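Local structure of eukaryotic translation initiation factor 4 gamma 2 (Homo sapiens, 4IUL) at residues Arg18-Leu30 with Glu51-Ile63. The protein probably acts in translation initiation as an eIF4G-like scaffold, its MIF4G domain of HEAT repeats interacting with the RNA helicase eIF4A. Residues are numbered along the deposited sequence; the frame is centred on the assembly and turned at random.
With SO4 (sulfate ion), chain D; SO4 (sulfate ion), chain C.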
ATOM      1  N   ARG A  18      13.341  11.322 -25.938  1.00 29.39           N
ATOM      2  CA  ARG A  18      12.106  10.571 -26.186  1.00 29.83           C
ATOM      3  C   ARG A  18      11.625   9.919 -24.889  1.00 28.31           C
ATOM      4  O   ARG A  18      10.437   9.949 -24.571  1.00 29.54           O
ATOM      5  CB  ARG A  18      12.316   9.493 -27.271  1.00 29.72           C
ATOM      6  CG  ARG A  18      11.006   8.758 -27.686  1.00 31.41           C
ATOM      7  CD  ARG A  18      11.234   7.726 -28.812  1.00 32.08           C
ATOM      8  NE  ARG A  18      12.017   6.581 -28.352  1.00 31.07           N
ATOM      9  CZ  ARG A  18      11.506   5.485 -27.792  1.00 32.33           C
ATOM     10  NH1 ARG A  18      10.191   5.358 -27.624  1.00 29.82           N
ATOM     11  NH2 ARG A  18      12.320   4.526 -27.360  1.00 31.42           N
ATOM     12  N   HIS A  19      12.557   9.336 -24.141  1.00 27.74           N
ATOM     13  CA  HIS A  19      12.225   8.696 -22.871  1.00 27.59           C
ATOM     14  C   HIS A  19      11.693   9.733 -21.883  1.00 27.79           C
ATOM     15  O   HIS A  19      10.692   9.490 -21.204  1.00 26.72           O
ATOM     16  CB  HIS A  19      13.461   7.999 -22.287  1.00 27.85           C
ATOM     17  CG  HIS A  19      13.791   6.699 -22.952  1.00 30.26           C
ATOM     18  ND1 HIS A  19      15.069   6.188 -22.995  1.00 29.63           N
ATOM     19  CD2 HIS A  19      13.006   5.803 -23.600  1.00 30.91           C
ATOM     20  CE1 HIS A  19      15.061   5.037 -23.644  1.00 31.57           C
ATOM     21  NE2 HIS A  19      13.820   4.780 -24.022  1.00 32.33           N
ATOM     22  N   ASP A  20      12.354  10.888 -21.805  1.00 25.89           N
ATOM     23  CA  ASP A  20      11.915  11.929 -20.885  1.00 25.62           C
ATOM     24  C   ASP A  20      10.540  12.512 -21.222  1.00 25.70           C
ATOM     25  O   ASP A  20       9.783  12.862 -20.317  1.00 24.56           O
ATOM     26  CB  ASP A  20      12.967  13.039 -20.801  1.00 28.38           C
ATOM     27  CG  ASP A  20      14.299  12.534 -20.240  1.00 29.39           C
ATOM     28  OD1 ASP A  20      14.301  11.497 -19.538  1.00 29.87           O
ATOM     29  OD2 ASP A  20      15.341  13.172 -20.494  1.00 29.71           O
ATOM     30  N   ALA A  21      10.207  12.614 -22.511  1.00 24.78           N
ATOM     31  CA  ALA A  21       8.895  13.138 -22.907  1.00 25.35           C
ATOM     32  C   ALA A  21       7.784  12.141 -22.541  1.00 26.29           C
ATOM     33  O   ALA A  21       6.661  12.542 -22.218  1.00 25.87           O
ATOM     34  CB  ALA A  21       8.858  13.434 -24.411  1.00 23.36           C
ATOM     35  N   ILE A  22       8.096  10.848 -22.590  1.00 26.44           N
ATOM     36  CA  ILE A  22       7.110   9.829 -22.239  1.00 26.60           C
ATOM     37  C   ILE A  22       6.760   9.940 -20.762  1.00 25.82           C
ATOM     38  O   ILE A  22       5.583   9.883 -20.375  1.00 24.50           O
ATOM     39  CB  ILE A  22       7.633   8.402 -22.511  1.00 27.96           C
ATOM     40  CG1 ILE A  22       7.759   8.166 -24.018  1.00 30.35           C
ATOM     41  CG2 ILE A  22       6.676   7.373 -21.912  1.00 28.75           C
ATOM     42  CD1 ILE A  22       8.326   6.787 -24.381  1.00 31.79           C
ATOM     43  N   PHE A  23       7.789  10.108 -19.937  1.00 25.19           N
ATOM     44  CA  PHE A  23       7.590  10.227 -18.504  1.00 22.45           C
ATOM     45  C   PHE A  23       6.796  11.485 -18.154  1.00 24.85           C
ATOM     46  O   PHE A  23       5.984  11.458 -17.225  1.00 23.12           O
ATOM     47  CB  PHE A  23       8.948  10.189 -17.790  1.00 21.85           C
ATOM     48  CG  PHE A  23       9.615   8.837 -17.842  1.00 21.47           C
ATOM     49  CD1 PHE A  23      10.997   8.726 -17.991  1.00 20.99           C
ATOM     50  CD2 PHE A  23       8.855   7.669 -17.747  1.00 20.72           C
ATOM     51  CE1 PHE A  23      11.617   7.476 -18.053  1.00 17.58           C
ATOM     52  CE2 PHE A  23       9.460   6.409 -17.805  1.00 21.56           C
ATOM     53  CZ  PHE A  23      10.850   6.311 -17.960  1.00 23.19           C
ATOM     54  N   ARG A  24       7.013  12.582 -18.887  1.00 25.59           N
ATOM     55  CA  ARG A  24       6.245  13.806 -18.622  1.00 28.77           C
ATOM     56  C   ARG A  24       4.778  13.530 -18.989  1.00 32.00           C
ATOM     57  O   ARG A  24       3.850  14.022 -18.334  1.00 33.29           O
ATOM     58  CB  ARG A  24       6.764  15.008 -19.446  1.00 29.25           C
ATOM     59  CG  ARG A  24       8.186  15.485 -19.085  1.00 29.10           C
ATOM     60  CD  ARG A  24       8.495  16.905 -19.610  1.00 27.89           C
ATOM     61  NE  ARG A  24       8.474  17.010 -21.071  1.00 27.12           N
ATOM     62  CZ  ARG A  24       9.445  16.594 -21.884  1.00 29.59           C
ATOM     63  NH1 ARG A  24      10.548  16.035 -21.399  1.00 25.63           N
ATOM     64  NH2 ARG A  24       9.316  16.741 -23.200  1.00 29.39           N
ATOM     65  N   LYS A  25       4.575  12.733 -20.033  1.00 31.97           N
ATOM     66  CA  LYS A  25       3.223  12.385 -20.471  1.00 32.10           C
ATOM     67  C   LYS A  25       2.523  11.489 -19.448  1.00 31.62           C
ATOM     68  O   LYS A  25       1.328  11.646 -19.185  1.00 31.07           O
ATOM     69  CB  LYS A  25       3.281  11.667 -21.814  1.00 34.90           C
ATOM     70  CG  LYS A  25       1.931  11.330 -22.413  1.00 38.32           C
ATOM     71  CD  LYS A  25       2.148  10.608 -23.737  1.00 42.45           C
ATOM     72  CE  LYS A  25       1.106  10.965 -24.783  1.00 43.14           C
ATOM     73  NZ  LYS A  25       1.518  10.403 -26.097  1.00 42.98           N
ATOM     74  N   VAL A  26       3.267  10.545 -18.872  1.00 29.76           N
ATOM     75  CA  VAL A  26       2.686   9.648 -17.881  1.00 28.12           C
ATOM     76  C   VAL A  26       2.208  10.434 -16.666  1.00 29.26           C
ATOM     77  O   VAL A  26       1.132  10.163 -16.126  1.00 29.30           O
ATOM     78  CB  VAL A  26       3.695   8.564 -17.444  1.00 27.27           C
ATOM     79  CG1 VAL A  26       3.148   7.784 -16.248  1.00 26.73           C
ATOM     80  CG2 VAL A  26       3.950   7.613 -18.603  1.00 23.78           C
ATOM     81  N   ARG A  27       3.007  11.413 -16.246  1.00 31.60           N
ATOM     82  CA  ARG A  27       2.658  12.258 -15.110  1.00 32.86           C
ATOM     83  C   ARG A  27       1.338  12.990 -15.381  1.00 33.61           C
ATOM     84  O   ARG A  27       0.473  13.059 -14.508  1.00 34.34           O
ATOM     85  CB  ARG A  27       3.780  13.273 -14.836  1.00 32.32           C
ATOM     86  CG  ARG A  27       3.453  14.308 -13.761  1.00 34.31           C
ATOM     87  CD  ARG A  27       3.065  13.662 -12.435  1.00 37.07           C
ATOM     88  NE  ARG A  27       2.778  14.651 -11.395  1.00 39.11           N
ATOM     89  CZ  ARG A  27       2.433  14.350 -10.142  1.00 39.21           C
ATOM     90  NH1 ARG A  27       2.330  13.081  -9.761  1.00 36.46           N
ATOM     91  NH2 ARG A  27       2.181  15.318  -9.270  1.00 38.27           N
ATOM     92  N   GLY A  28       1.192  13.542 -16.583  1.00 34.07           N
ATOM     93  CA  GLY A  28      -0.041  14.233 -16.935  1.00 35.40           C
ATOM     94  C   GLY A  28      -1.244  13.302 -16.828  1.00 35.84           C
ATOM     95  O   GLY A  28      -2.260  13.650 -16.230  1.00 35.39           O
ATOM     96  N   ILE A  29      -1.125  12.111 -17.408  1.00 36.98           N
ATOM     97  CA  ILE A  29      -2.188  11.110 -17.369  1.00 37.67           C
ATOM     98  C   ILE A  29      -2.611  10.796 -15.926  1.00 39.12           C
ATOM     99  O   ILE A  29      -3.801  10.767 -15.607  1.00 39.68           O
ATOM    100  CB  ILE A  29      -1.722   9.802 -18.051  1.00 37.02           C
ATOM    101  CG1 ILE A  29      -1.518  10.050 -19.546  1.00 37.22           C
ATOM    102  CG2 ILE A  29      -2.742   8.694 -17.827  1.00 38.40           C
ATOM    103  CD1 ILE A  29      -1.000   8.845 -20.306  1.00 35.57           C
ATOM    104  N   LEU A  30      -1.634  10.555 -15.058  1.00 38.61           N
ATOM    105  CA  LEU A  30      -1.924  10.251 -13.669  1.00 39.42           C
ATOM    106  C   LEU A  30      -2.635  11.416 -12.994  1.00 40.81           C
ATOM    107  O   LEU A  30      -3.516  11.211 -12.157  1.00 40.57           O
ATOM    108  CB  LEU A  30      -0.630   9.938 -12.910  1.00 39.36           C
ATOM    109  CG  LEU A  30       0.121   8.663 -13.292  1.00 39.79           C
ATOM    110  CD1 LEU A  30       1.432   8.596 -12.514  1.00 41.76           C
ATOM    111  CD2 LEU A  30      -0.743   7.450 -12.990  1.00 39.35           C
ATOM    112  N   GLU A  51       6.571  -0.291 -23.291  1.00 38.66           N
ATOM    113  CA  GLU A  51       7.589  -0.486 -24.315  1.00 38.12           C
ATOM    114  C   GLU A  51       8.815  -1.322 -23.924  1.00 35.88           C
ATOM    115  O   GLU A  51       9.248  -2.167 -24.692  1.00 33.17           O
ATOM    116  CB  GLU A  51       8.050   0.884 -24.806  1.00 40.98           C
ATOM    117  CG  GLU A  51       9.000   0.848 -25.979  1.00 44.69           C
ATOM    118  CD  GLU A  51       9.604   2.209 -26.265  1.00 43.07           C
ATOM    119  OE1 GLU A  51       8.842   3.192 -26.399  1.00 41.45           O
ATOM    120  OE2 GLU A  51      10.842   2.294 -26.353  1.00 44.69           O
ATOM    121  N   SER A  52       9.384  -1.078 -22.743  1.00 36.01           N
ATOM    122  CA  SER A  52      10.584  -1.809 -22.303  1.00 33.44           C
ATOM    123  C   SER A  52      10.798  -1.772 -20.790  1.00 31.79           C
ATOM    124  O   SER A  52      10.019  -1.166 -20.057  1.00 33.48           O
ATOM    125  CB  SER A  52      11.828  -1.225 -22.977  1.00 32.39           C
ATOM    126  OG  SER A  52      12.098   0.076 -22.484  1.00 29.23           O
ATOM    127  N   LYS A  53      11.870  -2.405 -20.328  1.00 29.71           N
ATOM    128  CA  LYS A  53      12.167  -2.427 -18.903  1.00 29.51           C
ATOM    129  C   LYS A  53      12.355  -1.012 -18.354  1.00 26.67           C
ATOM    130  O   LYS A  53      11.782  -0.650 -17.323  1.00 24.92           O
ATOM    131  CB  LYS A  53      13.426  -3.271 -18.620  1.00 31.45           C
ATOM    132  CG  LYS A  53      13.792  -3.336 -17.129  1.00 32.72           C
ATOM    133  CD  LYS A  53      14.649  -4.559 -16.759  1.00 36.26           C
ATOM    134  CE  LYS A  53      16.081  -4.441 -17.259  1.00 36.41           C
ATOM    135  NZ  LYS A  53      16.978  -5.487 -16.676  1.00 37.44           N
ATOM    136  N   LEU A  54      13.164  -0.224 -19.051  1.00 25.43           N
ATOM    137  CA  LEU A  54      13.456   1.150 -18.653  1.00 24.87           C
ATOM    138  C   LEU A  54      12.187   1.987 -18.482  1.00 24.78           C
ATOM    139  O   LEU A  54      12.034   2.701 -17.495  1.00 26.55           O
ATOM    140  CB  LEU A  54      14.388   1.793 -19.685  1.00 25.79           C
ATOM    141  CG  LEU A  54      14.841   3.230 -19.411  1.00 28.44           C
ATOM    142  CD1 LEU A  54      16.214   3.461 -20.048  1.00 28.06           C
ATOM    143  CD2 LEU A  54      13.795   4.220 -19.944  1.00 25.73           C
ATOM    144  N   ILE A  55      11.276   1.894 -19.441  1.00 22.79           N
ATOM    145  CA  ILE A  55      10.034   2.642 -19.367  1.00 23.98           C
ATOM    146  C   ILE A  55       9.170   2.128 -18.216  1.00 24.96           C
ATOM    147  O   ILE A  55       8.503   2.920 -17.540  1.00 23.14           O
ATOM    148  CB  ILE A  55       9.274   2.567 -20.713  1.00 25.05           C
ATOM    149  CG1 ILE A  55      10.007   3.425 -21.749  1.00 28.21           C
ATOM    150  CG2 ILE A  55       7.854   3.051 -20.555  1.00 23.81           C
ATOM    151  CD1 ILE A  55       9.457   3.317 -23.145  1.00 31.99           C
ATOM    152  N   LEU A  56       9.184   0.814 -17.982  1.00 24.26           N
ATOM    153  CA  LEU A  56       8.405   0.246 -16.874  1.00 25.48           C
ATOM    154  C   LEU A  56       8.878   0.807 -15.523  1.00 25.23           C
ATOM    155  O   LEU A  56       8.055   1.148 -14.659  1.00 25.08           O
ATOM    156  CB  LEU A  56       8.512  -1.287 -16.855  1.00 25.84           C
ATOM    157  CG  LEU A  56       7.831  -2.088 -17.968  1.00 28.41           C
ATOM    158  CD1 LEU A  56       8.053  -3.589 -17.735  1.00 28.47           C
ATOM    159  CD2 LEU A  56       6.339  -1.769 -17.991  1.00 26.69           C
ATOM    160  N   LYS A  57      10.196   0.914 -15.346  1.00 24.21           N
ATOM    161  CA  LYS A  57      10.755   1.432 -14.090  1.00 26.71           C
ATOM    162  C   LYS A  57      10.260   2.835 -13.756  1.00 26.14           C
ATOM    163  O   LYS A  57       9.963   3.131 -12.600  1.00 26.50           O
ATOM    164  CB  LYS A  57      12.287   1.454 -14.126  1.00 27.69           C
ATOM    165  CG  LYS A  57      12.960   0.089 -14.033  1.00 31.58           C
ATOM    166  CD  LYS A  57      14.480   0.239 -14.061  1.00 30.85           C
ATOM    167  CE  LYS A  57      15.160  -1.105 -13.965  1.00 30.59           C
ATOM    168  NZ  LYS A  57      16.622  -0.974 -14.107  1.00 31.54           N
ATOM    169  N   GLY A  58      10.185   3.695 -14.768  1.00 25.05           N
ATOM    170  CA  GLY A  58       9.717   5.057 -14.559  1.00 24.40           C
ATOM    171  C   GLY A  58       8.228   5.096 -14.261  1.00 25.15           C
ATOM    172  O   GLY A  58       7.787   5.756 -13.315  1.00 26.51           O
ATOM    173  N   VAL A  59       7.450   4.391 -15.076  1.00 24.70           N
ATOM    174  CA  VAL A  59       6.006   4.319 -14.877  1.00 25.10           C
ATOM    175  C   VAL A  59       5.667   3.938 -13.434  1.00 24.23           C
ATOM    176  O   VAL A  59       4.818   4.564 -12.808  1.00 24.96           O
ATOM    177  CB  VAL A  59       5.360   3.284 -15.829  1.00 24.60           C
ATOM    178  CG1 VAL A  59       3.887   3.070 -15.452  1.00 25.34           C
ATOM    179  CG2 VAL A  59       5.482   3.761 -17.271  1.00 24.43           C
ATOM    180  N   ILE A  60       6.334   2.911 -12.911  1.00 25.29           N
ATOM    181  CA  ILE A  60       6.098   2.455 -11.534  1.00 23.98           C
ATOM    182  C   ILE A  60       6.475   3.534 -10.525  1.00 23.42           C
ATOM    183  O   ILE A  60       5.780   3.740  -9.526  1.00 20.31           O
ATOM    184  CB  ILE A  60       6.898   1.158 -11.230  1.00 25.79           C
ATOM    185  CG1 ILE A  60       6.303  -0.010 -12.030  1.00 26.74           C
ATOM    186  CG2 ILE A  60       6.872   0.852  -9.740  1.00 23.90           C
ATOM    187  CD1 ILE A  60       7.154  -1.263 -12.027  1.00 28.08           C
ATOM    188  N   LEU A  61       7.582   4.219 -10.795  1.00 22.15           N
ATOM    189  CA  LEU A  61       8.045   5.290  -9.930  1.00 23.57           C
ATOM    190  C   LEU A  61       6.997   6.407  -9.868  1.00 23.32           C
ATOM    191  O   LEU A  61       6.699   6.938  -8.800  1.00 22.99           O
ATOM    192  CB  LEU A  61       9.370   5.855 -10.460  1.00 26.00           C
ATOM    193  CG  LEU A  61       9.938   7.030  -9.656  1.00 29.27           C
ATOM    194  CD1 LEU A  61      10.247   6.559  -8.227  1.00 29.27           C
ATOM    195  CD2 LEU A  61      11.192   7.562 -10.325  1.00 28.46           C
ATOM    196  N   LEU A  62       6.428   6.762 -11.014  1.00 25.20           N
ATOM    197  CA  LEU A  62       5.433   7.833 -11.054  1.00 26.21           C
ATOM    198  C   LEU A  62       4.100   7.460 -10.398  1.00 26.92           C
ATOM    199  O   LEU A  62       3.503   8.276  -9.683  1.00 24.69           O
ATOM    200  CB  LEU A  62       5.217   8.277 -12.504  1.00 27.42           C
ATOM    201  CG  LEU A  62       6.434   8.969 -13.140  1.00 30.32           C
ATOM    202  CD1 LEU A  62       6.195   9.201 -14.624  1.00 29.05           C
ATOM    203  CD2 LEU A  62       6.710  10.296 -12.413  1.00 29.57           C
ATOM    204  N   ILE A  63       3.654   6.223 -10.624  1.00 26.14           N
ATOM    205  CA  ILE A  63       2.395   5.735 -10.060  1.00 25.55           C
ATOM    206  C   ILE A  63       2.442   5.761  -8.529  1.00 27.30           C
ATOM    207  O   ILE A  63       1.538   6.308  -7.876  1.00 26.63           O
ATOM    208  CB  ILE A  63       2.084   4.287 -10.550  1.00 25.48           C
ATOM    209  CG1 ILE A  63       1.754   4.301 -12.044  1.00 27.28           C
ATOM    210  CG2 ILE A  63       0.925   3.700  -9.768  1.00 22.64           C
ATOM    211  CD1 ILE A  63       1.470   2.925 -12.645  1.00 28.18           C
TER
HETATM  212  S   SO4 D 402      17.030  -4.682 -12.999  1.00 55.97           S
HETATM  213  O1  SO4 D 402      18.172  -5.131 -12.182  1.00 58.94           O
HETATM  214  O2  SO4 D 402      16.360  -5.850 -13.596  1.00 58.06           O
HETATM  215  O3  SO4 D 402      16.082  -3.951 -12.144  1.00 57.96           O
HETATM  216  O4  SO4 D 402      17.513  -3.795 -14.074  1.00 58.53           O
HETATM  217  S   SO4 C 401       2.901  18.368 -11.487  1.00 86.47           S
HETATM  218  O1  SO4 C 401       1.921  17.774 -10.561  1.00 87.07           O
HETATM  219  O2  SO4 C 401       3.644  17.297 -12.182  1.00 87.54           O
HETATM  220  O3  SO4 C 401       2.196  19.200 -12.478  1.00 87.24           O
HETATM  221  O4  SO4 C 401       3.850  19.199 -10.725  1.00 87.67           O
HETATM  222  O   HOH W   1      13.037   1.836 -24.666  1.00 38.29           O
HETATM  223  O   HOH W   2       3.736  10.954 -10.332  1.00 31.03           O
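Two helices running in the same general direction at the N-terminal end of the HEAT-repeat MIF4G domain, 13-31 and 53-69, pack through interlocking knobs, and Phe23 and Leu62 are the pegs on the two sides. Phe23 enters a hole made by Leu54, Ile55, Gly58 and Leu62; its CE2 comes to 3.5 Å from Gly58 CA. The side-chain-free surface at Gly58 lets the ring settle against the helix backbone, where the carbonyl oxygens of Leu54 and Ile55 meet its edge close to the ring plane. In return, Leu62 fits among Phe23, Val26, Arg27 and Leu30, pressing CD1 to 3.7 Å from Val26 CG1, while Leu30 CD1 lies 3.8 Å from Leu62 CB. Toward the start of the pair, Leu54 CD2 stands over the centre of the His19 ring in a CH-pi contact, 3.8 Å from the centroid.

The axes of segments 18-30 and 53-63 approach to 10.0 Å at a crossing angle of -32°, a usual spacing for packed helices in the stacked α-helical hairpins from which HEAT arrays are built. Helix 38-48 links the pair in sequence and packs on Ile22 and Val26, whereas helix 74-87 touches Leu30, Val59 and Ile63.

Polar contacts finish both ends. Glu51, with CG anti to its backbone N (chi1 -174°) and the chain extended beyond, carries its carboxylate across to Arg18, which grips it end-on, NH1 to OE1 at 2.8 Å and NH2 to OE2 at 2.9 Å, with guanidinium and carboxylate planes only 16° apart; this paired grip should restrain rotation of both groups, and Glu15 gives Arg18 a second acidic partner. A water joins His19 NE2, Glu51 OE2 and Ser52 OG at the N-cap. At the far end another water donates to Leu62 O and weakly accepts from Arg27 NH1, while Arg27 NE and NH2 hold a sulfate, probably from the crystallisation liquor, and Glu69 salt-bridges NH2.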